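Local structure of polysaccharide deacetylase-like protein (Bacillus anthracis, 4V33) at residues A[230-236]-A[259-265]; A[207-212]-A[243-249]. The protein is a putative zinc-dependent polysaccharide deacetylase that probably removes acetyl groups from cell-wall sugars and is required for osmotic stability and cell shape. All blocks are in the same frame, centred on the assembly; numbering follows the deposited sequence.

Contact 1 of 2, residues A[230-236]-A[259-265]; sequences ATEYMIV and FSMQSHT. With ZN (zinc ion), chain D.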
ATOM      1  N   ALA A 230       3.647  -9.117  -4.926  1.00 14.00           N
ATOM      2  CA  ALA A 230       4.132  -9.275  -3.565  1.00 13.41           C
ATOM      3  C   ALA A 230       5.567  -8.799  -3.457  1.00 12.98           C
ATOM      4  O   ALA A 230       6.258  -8.663  -4.468  1.00 14.91           O
ATOM      5  CB  ALA A 230       4.039 -10.753  -3.126  1.00 14.57           C
ATOM      6  N   THR A 231       6.000  -8.550  -2.226  1.00 12.77           N
ATOM      7  CA  THR A 231       7.368  -8.107  -1.948  1.00 12.28           C
ATOM      8  C   THR A 231       8.140  -9.227  -1.257  1.00 13.32           C
ATOM      9  O   THR A 231       7.648  -9.833  -0.308  1.00 13.43           O
ATOM     10  CB  THR A 231       7.358  -6.886  -1.017  1.00 12.39           C
ATOM     11  OG1 THR A 231       6.682  -5.801  -1.669  1.00 14.25           O
ATOM     12  CG2 THR A 231       8.777  -6.454  -0.659  1.00 13.92           C
ATOM     13  N   GLU A 232       9.347  -9.501  -1.746  1.00 12.51           N
ATOM     14  CA  GLU A 232      10.239 -10.446  -1.097  1.00 14.46           C
ATOM     15  C   GLU A 232      11.390  -9.639  -0.530  1.00 13.54           C
ATOM     16  O   GLU A 232      12.049  -8.911  -1.268  1.00 15.58           O
ATOM     17  CB  GLU A 232      10.787 -11.447  -2.117  1.00 14.74           C
ATOM     18  CG  GLU A 232      11.839 -12.402  -1.541  1.00 15.30           C
ATOM     19  CD  GLU A 232      11.223 -13.411  -0.602  1.00 16.11           C
ATOM     20  OE1 GLU A 232      10.369 -14.196  -1.080  1.00 16.13           O
ATOM     21  OE2 GLU A 232      11.569 -13.404   0.602  1.00 17.14           O
ATOM     22  N   TYR A 233      11.619  -9.749   0.773  1.00 12.05           N
ATOM     23  CA  TYR A 233      12.763  -9.090   1.385  1.00 11.96           C
ATOM     24  C   TYR A 233      13.895 -10.107   1.498  1.00 12.55           C
ATOM     25  O   TYR A 233      13.876 -10.981   2.355  1.00 13.75           O
ATOM     26  CB  TYR A 233      12.400  -8.574   2.767  1.00 13.44           C
ATOM     27  CG  TYR A 233      11.374  -7.454   2.848  1.00 13.04           C
ATOM     28  CD1 TYR A 233      11.693  -6.156   2.458  1.00 13.21           C
ATOM     29  CD2 TYR A 233      10.109  -7.689   3.386  1.00 13.72           C
ATOM     30  CE1 TYR A 233      10.767  -5.119   2.581  1.00 14.37           C
ATOM     31  CE2 TYR A 233       9.182  -6.666   3.517  1.00 14.62           C
ATOM     32  CZ  TYR A 233       9.525  -5.386   3.129  1.00 14.68           C
ATOM     33  OH  TYR A 233       8.615  -4.371   3.275  1.00 15.16           O
ATOM     34  N   MET A 234      14.884  -9.977   0.619  1.00 13.60           N
ATOM     35  CA  MET A 234      15.936 -10.972   0.455  1.00 13.77           C
ATOM     36  C   MET A 234      17.133 -10.697   1.356  1.00 13.45           C
ATOM     37  O   MET A 234      17.644  -9.570   1.385  1.00 14.86           O
ATOM     38  CB  MET A 234      16.404 -10.941  -1.007  1.00 16.33           C
ATOM     39  CG  MET A 234      17.486 -11.950  -1.357  1.00 15.19           C
ATOM     40  SD  MET A 234      16.744 -13.573  -1.621  1.00 16.04           S
ATOM     41  CE  MET A 234      17.923 -14.626  -0.763  1.00 16.31           C
ATOM     42  N   ILE A 235      17.582 -11.710   2.099  1.00 13.26           N
ATOM     43  CA  ILE A 235      18.881 -11.623   2.766  1.00 13.43           C
ATOM     44  C   ILE A 235      19.905 -11.717   1.645  1.00 12.46           C
ATOM     45  O   ILE A 235      20.085 -12.778   1.055  1.00 14.75           O
ATOM     46  CB  ILE A 235      19.077 -12.749   3.799  1.00 11.24           C
ATOM     47  CG1 ILE A 235      18.065 -12.584   4.937  1.00 12.99           C
ATOM     48  CG2 ILE A 235      20.511 -12.706   4.367  1.00 12.14           C
ATOM     49  CD1 ILE A 235      17.939 -13.832   5.819  1.00 13.30           C
ATOM     50  N   VAL A 236      20.550 -10.597   1.308  1.00 13.25           N
ATOM     51  CA  VAL A 236      21.205 -10.506   0.011  1.00 14.83           C
ATOM     52  C   VAL A 236      22.393 -11.467  -0.130  1.00 14.41           C
ATOM     53  O   VAL A 236      22.617 -12.049  -1.193  1.00 15.89           O
ATOM     54  CB  VAL A 236      21.573  -9.046  -0.330  1.00 15.10           C
ATOM     55  CG1 VAL A 236      22.262  -8.960  -1.685  1.00 18.35           C
ATOM     56  CG2 VAL A 236      20.307  -8.174  -0.324  1.00 17.70           C
ATOM     57  N   PHE A 259       6.669 -10.311  -8.493  1.00 15.61           N
ATOM     58  CA  PHE A 259       7.465  -9.944  -7.333  1.00 16.02           C
ATOM     59  C   PHE A 259       8.256  -8.655  -7.453  1.00 15.45           C
ATOM     60  O   PHE A 259       8.844  -8.353  -8.490  1.00 19.32           O
ATOM     61  CB  PHE A 259       8.400 -11.084  -6.930  1.00 15.98           C
ATOM     62  CG  PHE A 259       7.745 -12.104  -6.054  1.00 15.52           C
ATOM     63  CD1 PHE A 259       7.042 -13.156  -6.610  1.00 17.87           C
ATOM     64  CD2 PHE A 259       7.813 -11.999  -4.669  1.00 15.26           C
ATOM     65  CE1 PHE A 259       6.414 -14.095  -5.807  1.00 17.08           C
ATOM     66  CE2 PHE A 259       7.185 -12.935  -3.859  1.00 16.00           C
ATOM     67  CZ  PHE A 259       6.491 -13.990  -4.436  1.00 15.96           C
ATOM     68  N   SER A 260       8.246  -7.914  -6.352  1.00 14.93           N
ATOM     69  CA  SER A 260       9.168  -6.809  -6.139  1.00 16.28           C
ATOM     70  C   SER A 260      10.229  -7.331  -5.171  1.00 15.21           C
ATOM     71  O   SER A 260       9.910  -7.737  -4.055  1.00 15.02           O
ATOM     72  CB  SER A 260       8.426  -5.641  -5.508  1.00 17.40           C
ATOM     73  OG  SER A 260       9.310  -4.579  -5.201  1.00 19.00           O
ATOM     74  N   MET A 261      11.487  -7.333  -5.602  1.00 16.07           N
ATOM     75  CA  MET A 261      12.561  -7.930  -4.812  1.00 15.69           C
ATOM     76  C   MET A 261      13.290  -6.829  -4.059  1.00 14.82           C
ATOM     77  O   MET A 261      13.930  -5.967  -4.659  1.00 17.63           O
ATOM     78  CB  MET A 261      13.521  -8.696  -5.726  1.00 21.72           C
ATOM     79  CG  MET A 261      14.550  -9.564  -5.006  1.00 25.83           C
ATOM     80  SD  MET A 261      13.824 -11.018  -4.206  1.00 24.52           S
ATOM     81  CE  MET A 261      12.649 -11.452  -5.449  1.00 14.99           C
ATOM     82  N   GLN A 262      13.159  -6.849  -2.740  1.00 14.28           N
ATOM     83  CA  GLN A 262      13.659  -5.774  -1.902  1.00 13.83           C
ATOM     84  C   GLN A 262      14.620  -6.344  -0.861  1.00 15.19           C
ATOM     85  O   GLN A 262      14.934  -7.532  -0.895  1.00 14.25           O
ATOM     86  CB  GLN A 262      12.475  -5.027  -1.269  1.00 15.24           C
ATOM     87  CG  GLN A 262      11.497  -4.456  -2.319  1.00 13.73           C
ATOM     88  CD  GLN A 262      12.162  -3.419  -3.214  1.00 16.58           C
ATOM     89  OE1 GLN A 262      13.012  -2.649  -2.759  1.00 17.64           O
ATOM     90  NE2 GLN A 262      11.790  -3.404  -4.496  1.00 19.10           N
ATOM     91  N   SER A 263      15.095  -5.501   0.048  1.00 15.72           N
ATOM     92  CA  SER A 263      16.225  -5.867   0.908  1.00 14.32           C
ATOM     93  C   SER A 263      15.850  -6.367   2.304  1.00 15.44           C
ATOM     94  O   SER A 263      14.951  -5.829   2.936  1.00 14.80           O
ATOM     95  CB  SER A 263      17.142  -4.652   1.056  1.00 15.95           C
ATOM     96  OG  SER A 263      18.257  -4.939   1.891  1.00 16.37           O
ATOM     97  N   HIS A 264      16.579  -7.368   2.798  1.00 13.99           N
ATOM     98  CA  HIS A 264      16.481  -7.768   4.209  1.00 12.01           C
ATOM     99  C   HIS A 264      17.867  -7.653   4.841  1.00 13.58           C
ATOM    100  O   HIS A 264      18.195  -8.403   5.755  1.00 15.83           O
ATOM    101  CB  HIS A 264      15.947  -9.208   4.343  1.00 12.95           C
ATOM    102  CG  HIS A 264      15.221  -9.496   5.629  1.00 15.31           C
ATOM    103  ND1 HIS A 264      14.847  -8.520   6.527  1.00 19.05           N
ATOM    104  CD2 HIS A 264      14.770 -10.667   6.146  1.00 15.10           C
ATOM    105  CE1 HIS A 264      14.216  -9.079   7.549  1.00 19.77           C
ATOM    106  NE2 HIS A 264      14.162 -10.383   7.346  1.00 15.27           N
ATOM    107  N   THR A 265      18.648  -6.678   4.359  1.00 12.59           N
ATOM    108  CA  THR A 265      20.070  -6.474   4.695  1.00 14.49           C
ATOM    109  C   THR A 265      20.982  -7.531   4.069  1.00 15.17           C
ATOM    110  O   THR A 265      20.519  -8.454   3.403  1.00 16.10           O
ATOM    111  CB  THR A 265      20.372  -6.339   6.227  1.00 15.63           C
ATOM    112  OG1 THR A 265      20.363  -7.630   6.848  1.00 15.30           O
ATOM    113  CG2 THR A 265      19.371  -5.406   6.912  1.00 16.23           C
TER
HETATM  114 ZN    ZN D1362      14.080 -12.097   8.659  1.00 27.58          ZN
HETATM  115  O   HOH W   1       7.911  -3.556  -2.846  0.98 16.21           O
HETATM  116  O   HOH W   2      13.506 -13.753   9.697  0.86 21.34           O

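Contact 2 of 2, residues A[207-212]-A[243-249]; sequences GMKNNM and GSLSTSD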
ATOM      1  N   GLY A 207      13.891 -14.631   1.853  1.00 13.45           N
ATOM      2  CA  GLY A 207      14.277 -15.197   0.575  1.00 15.69           C
ATOM      3  C   GLY A 207      14.528 -16.692   0.637  1.00 15.00           C
ATOM      4  O   GLY A 207      15.434 -17.205  -0.016  1.00 14.21           O
ATOM      5  N   MET A 208      13.728 -17.398   1.434  1.00 13.60           N
ATOM      6  CA  MET A 208      13.794 -18.852   1.451  1.00 13.62           C
ATOM      7  C   MET A 208      13.388 -19.433   0.100  1.00 14.15           C
ATOM      8  O   MET A 208      12.490 -18.913  -0.573  1.00 14.78           O
ATOM      9  CB  MET A 208      12.881 -19.411   2.542  1.00 14.89           C
ATOM     10  CG  MET A 208      13.387 -19.123   3.935  1.00 17.55           C
ATOM     11  SD  MET A 208      12.245 -19.758   5.182  1.00 21.79           S
ATOM     12  CE  MET A 208      11.562 -18.222   5.781  1.00 27.71           C
ATOM     13  N   LYS A 209      14.040 -20.530  -0.272  1.00 13.22           N
ATOM     14  CA  LYS A 209      13.739 -21.238  -1.508  1.00 14.07           C
ATOM     15  C   LYS A 209      12.261 -21.608  -1.581  1.00 15.50           C
ATOM     16  O   LYS A 209      11.643 -21.554  -2.655  1.00 16.17           O
ATOM     17  CB  LYS A 209      14.592 -22.506  -1.592  1.00 17.79           C
ATOM     18  CG  LYS A 209      14.380 -23.344  -2.840  1.00 25.24           C
ATOM     19  CD  LYS A 209      15.040 -22.694  -4.030  1.00 29.46           C
ATOM     20  CE  LYS A 209      15.286 -23.692  -5.152  1.00 32.29           C
ATOM     21  NZ  LYS A 209      16.106 -23.064  -6.220  1.00 26.49           N
ATOM     22  N   ASN A 210      11.683 -21.961  -0.435  1.00 14.49           N
ATOM     23  CA  ASN A 210      10.278 -22.367  -0.418  1.00 15.42           C
ATOM     24  C   ASN A 210       9.319 -21.257  -0.838  1.00 15.57           C
ATOM     25  O   ASN A 210       8.160 -21.524  -1.127  1.00 15.67           O
ATOM     26  CB  ASN A 210       9.872 -22.956   0.946  1.00 15.15           C
ATOM     27  CG  ASN A 210       9.980 -21.949   2.079  1.00 13.97           C
ATOM     28  OD1 ASN A 210       9.453 -20.839   2.001  1.00 14.40           O
ATOM     29  ND2 ASN A 210      10.690 -22.330   3.137  1.00 17.02           N
ATOM     30  N   ASN A 211       9.798 -20.018  -0.896  1.00 14.12           N
ATOM     31  CA  ASN A 211       8.934 -18.942  -1.373  1.00 14.06           C
ATOM     32  C   ASN A 211       8.575 -19.105  -2.853  1.00 14.15           C
ATOM     33  O   ASN A 211       7.640 -18.471  -3.343  1.00 14.95           O
ATOM     34  CB  ASN A 211       9.542 -17.565  -1.095  1.00 14.35           C
ATOM     35  CG  ASN A 211       9.398 -17.136   0.368  1.00 14.79           C
ATOM     36  OD1 ASN A 211       9.561 -15.967   0.690  1.00 15.49           O
ATOM     37  ND2 ASN A 211       9.097 -18.078   1.252  1.00 15.00           N
ATOM     38  N   MET A 212       9.289 -19.977  -3.561  1.00 15.26           N
ATOM     39  CA  MET A 212       8.843 -20.367  -4.901  1.00 15.51           C
ATOM     40  C   MET A 212       7.458 -21.024  -4.867  1.00 15.60           C
ATOM     41  O   MET A 212       6.722 -20.959  -5.851  1.00 17.23           O
ATOM     42  CB  MET A 212       9.860 -21.277  -5.600  1.00 18.42           C
ATOM     43  CG  MET A 212      11.143 -20.560  -6.013  1.00 17.04           C
ATOM     44  SD  MET A 212      10.860 -19.271  -7.248  1.00 19.97           S
ATOM     45  CE  MET A 212      10.704 -20.257  -8.736  1.00 22.72           C
ATOM     46  N   GLY A 243      19.094 -23.568   0.431  1.00 16.63           N
ATOM     47  CA  GLY A 243      17.915 -23.193   1.192  1.00 16.61           C
ATOM     48  C   GLY A 243      17.290 -21.858   0.829  1.00 14.61           C
ATOM     49  O   GLY A 243      16.216 -21.526   1.339  1.00 15.35           O
ATOM     50  N   SER A 244      17.968 -21.081  -0.023  1.00 14.02           N
ATOM     51  CA  SER A 244      17.498 -19.750  -0.398  1.00 13.14           C
ATOM     52  C   SER A 244      17.178 -19.681  -1.884  1.00 13.48           C
ATOM     53  O   SER A 244      17.535 -20.575  -2.651  1.00 16.90           O
ATOM     54  CB  SER A 244      18.563 -18.693  -0.073  1.00 15.45           C
ATOM     55  OG  SER A 244      18.717 -18.535   1.330  1.00 16.44           O
ATOM     56  N   LEU A 245      16.503 -18.607  -2.283  1.00 14.61           N
ATOM     57  CA  LEU A 245      16.257 -18.342  -3.700  1.00 15.34           C
ATOM     58  C   LEU A 245      17.553 -18.240  -4.487  1.00 16.53           C
ATOM     59  O   LEU A 245      18.531 -17.641  -4.028  1.00 16.44           O
ATOM     60  CB  LEU A 245      15.474 -17.045  -3.861  1.00 13.58           C
ATOM     61  CG  LEU A 245      14.064 -17.062  -3.258  1.00 14.15           C
ATOM     62  CD1 LEU A 245      13.512 -15.650  -3.211  1.00 15.22           C
ATOM     63  CD2 LEU A 245      13.143 -17.985  -4.055  1.00 16.52           C
ATOM     64  N   SER A 246      17.549 -18.823  -5.679  1.00 16.09           N
ATOM     65  CA  SER A 246      18.675 -18.715  -6.585  1.00 16.25           C
ATOM     66  C   SER A 246      18.528 -17.471  -7.444  1.00 16.48           C
ATOM     67  O   SER A 246      17.477 -16.824  -7.454  1.00 17.73           O
ATOM     68  CB  SER A 246      18.743 -19.943  -7.490  1.00 18.90           C
ATOM     69  OG  SER A 246      17.611 -19.995  -8.352  1.00 20.86           O
ATOM     70  N   THR A 247      19.587 -17.145  -8.174  1.00 18.08           N
ATOM     71  CA  THR A 247      19.537 -16.051  -9.124  1.00 18.33           C
ATOM     72  C   THR A 247      18.442 -16.310 -10.155  1.00 20.35           C
ATOM     73  O   THR A 247      17.659 -15.414 -10.472  1.00 20.78           O
ATOM     74  CB  THR A 247      20.894 -15.853  -9.807  1.00 20.47           C
ATOM     75  OG1 THR A 247      21.841 -15.383  -8.836  1.00 22.44           O
ATOM     76  CG2 THR A 247      20.788 -14.833 -10.942  1.00 24.11           C
ATOM     77  N   SER A 248      18.358 -17.545 -10.644  1.00 21.11           N
ATOM     78  CA  SER A 248      17.322 -17.881 -11.618  0.53 22.26           C
ATOM     79  C   SER A 248      15.915 -17.792 -11.022  1.00 22.33           C
ATOM     80  O   SER A 248      14.986 -17.364 -11.708  1.00 23.01           O
ATOM     81  CB  SER A 248      17.572 -19.251 -12.260  0.53 23.95           C
ATOM     82  OG  SER A 248      17.545 -20.290 -11.301  0.53 23.33           O
ATOM     83  N   ASP A 249      15.757 -18.179  -9.755  1.00 18.05           N
ATOM     84  CA  ASP A 249      14.462 -18.051  -9.076  1.00 17.02           C
ATOM     85  C   ASP A 249      14.036 -16.592  -9.028  1.00 19.92           C
ATOM     86  O   ASP A 249      12.900 -16.245  -9.346  1.00 17.49           O
ATOM     87  CB  ASP A 249      14.527 -18.551  -7.626  1.00 17.63           C
ATOM     88  CG  ASP A 249      14.674 -20.050  -7.520  1.00 22.37           C
ATOM     89  OD1 ASP A 249      14.309 -20.770  -8.468  1.00 22.17           O
ATOM     90  OD2 ASP A 249      15.155 -20.510  -6.465  1.00 21.18           O
TER
HETATM   91  O   HOH W   3      13.297 -23.281  -8.176  1.00 33.43           O
HETATM   92  O   HOH W   4      13.446 -23.170   1.632  1.00 23.20           O

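Contact 1 of 2, residues A[230-236]-A[259-265]
Strands 230-234 and 259-263 run parallel, their axes 4.4 Å apart at closest and 32° askew, and backbone bonds pass alternately between them, from Ser260 N to Ala230 O through to Met234 N and Gln262 O. Past the strand ends the ladder goes on with His264 N to Met234 O, where the donor stands above the carbonyl plane, and with a straighter bond from Val236 N to Thr265 O. On the face that carries Ala230, Glu232, Phe259 and Met261, which helix 247-255 covers, Met261 lies alongside Glu232 and sets its SD 3.6 Å from Glu232 CG; flexible thioether and methylene chains suit such close side-by-side packing. The CE2 of the Phe259 ring reaches Ala230 CB at 3.9 Å, a methyl small enough to let the ring come so near. On the other face, Thr231 turns CG2 anti to its backbone N, over the centre of the Tyr233 ring, while Gln262 CG meets the same methyl at 3.8 Å. Thr231 OG1 and Ser260 OG share a water, and Ser260 OG also bonds Glu188. His264 CB rests 3.4 Å from Tyr233 O, and its NE2 binds zinc at 2.2 Å; ND1 is held by Ala300 O, which fixes the ring's rotation. With Asp206 and His268, this histidine forms the Asp-His-His metal site at the strand ends characteristic of polysaccharide deacetylases.

Contact 2 of 2, residues A[207-212]-A[243-249]
Two loops that lead into helices 211-221 and 247-255, in the deacetylase domain, meet here through a short backbone bridge and a salt bridge. Leu245 N donates to Gly207 O over 2.9 Å, and Lys209 N donates to Gly243 O almost straight (176° at the hydrogen), though from above that carbonyl's plane. Gly207 and Gly243 suit their places, because at their backbone angles a CB would be jammed against the preceding carbonyl oxygen. Leu245 packs beside the bridge: its CG lies 3.6 Å from Met208 O, and its CD2 meets Met212 CG at 3.8 Å, so that a branched apolar chain packs against Met212 of helix 211-221.

A capping box opens helix 247-255. Ser246, the N-cap, accepts from Asp249 N with its OG, a short hydroxyl well suited to reach back to the helix start, while Ser246 N donates to Asp249 OD2 from above the carboxylate plane, nearly straight at 177°. The same OD2 offers its syn lone pair to Lys209 NZ at 2.7 Å, so two donors grip one oxygen, and the positive charge probably favours the ionised carboxylate. Lysine is long enough for this: with CG anti to the backbone N (chi1 -180°) and a bend at chi2, its chain crosses Asp249 at about a right angle, CD passing close to OD2. The other oxygen, OD1, accepts from a water and has Met212 CE 3.7 Å away. Met212, bent at chi2 and chi3, crosses Asp249 at a slant and lays its SD 3.8 Å from Asp249 CB, a pliable thioether that tolerates a carboxylate beside it. A second water joins Asn210 N to Gly243 O beside the type I turn that runs from Met208 to Asn211.

How the contacts relate
The centres of the two contacts are 11 Å apart, both within the polysaccharide deacetylase part of the chain. Their segments alternate in sequence: 207-212, 230-236, 243-249, then 259-265. Helix 211-221 precedes strand 230-234, and strand 230-234, helix 247-255 and strand 259-263 form a beta-alpha-beta crossover on the parallel sheet. Contact 1 joins the neighbouring strands; contact 2 joins the loops that enter the two helices. They touch where Glu232 OE2 accepts a weak hydrogen bond from Gly207 N and Glu232 CG approaches Leu245 CD1. Asp206, the residue before Gly207, shares the zinc with His264, so both contacts border the metal end of the sheet.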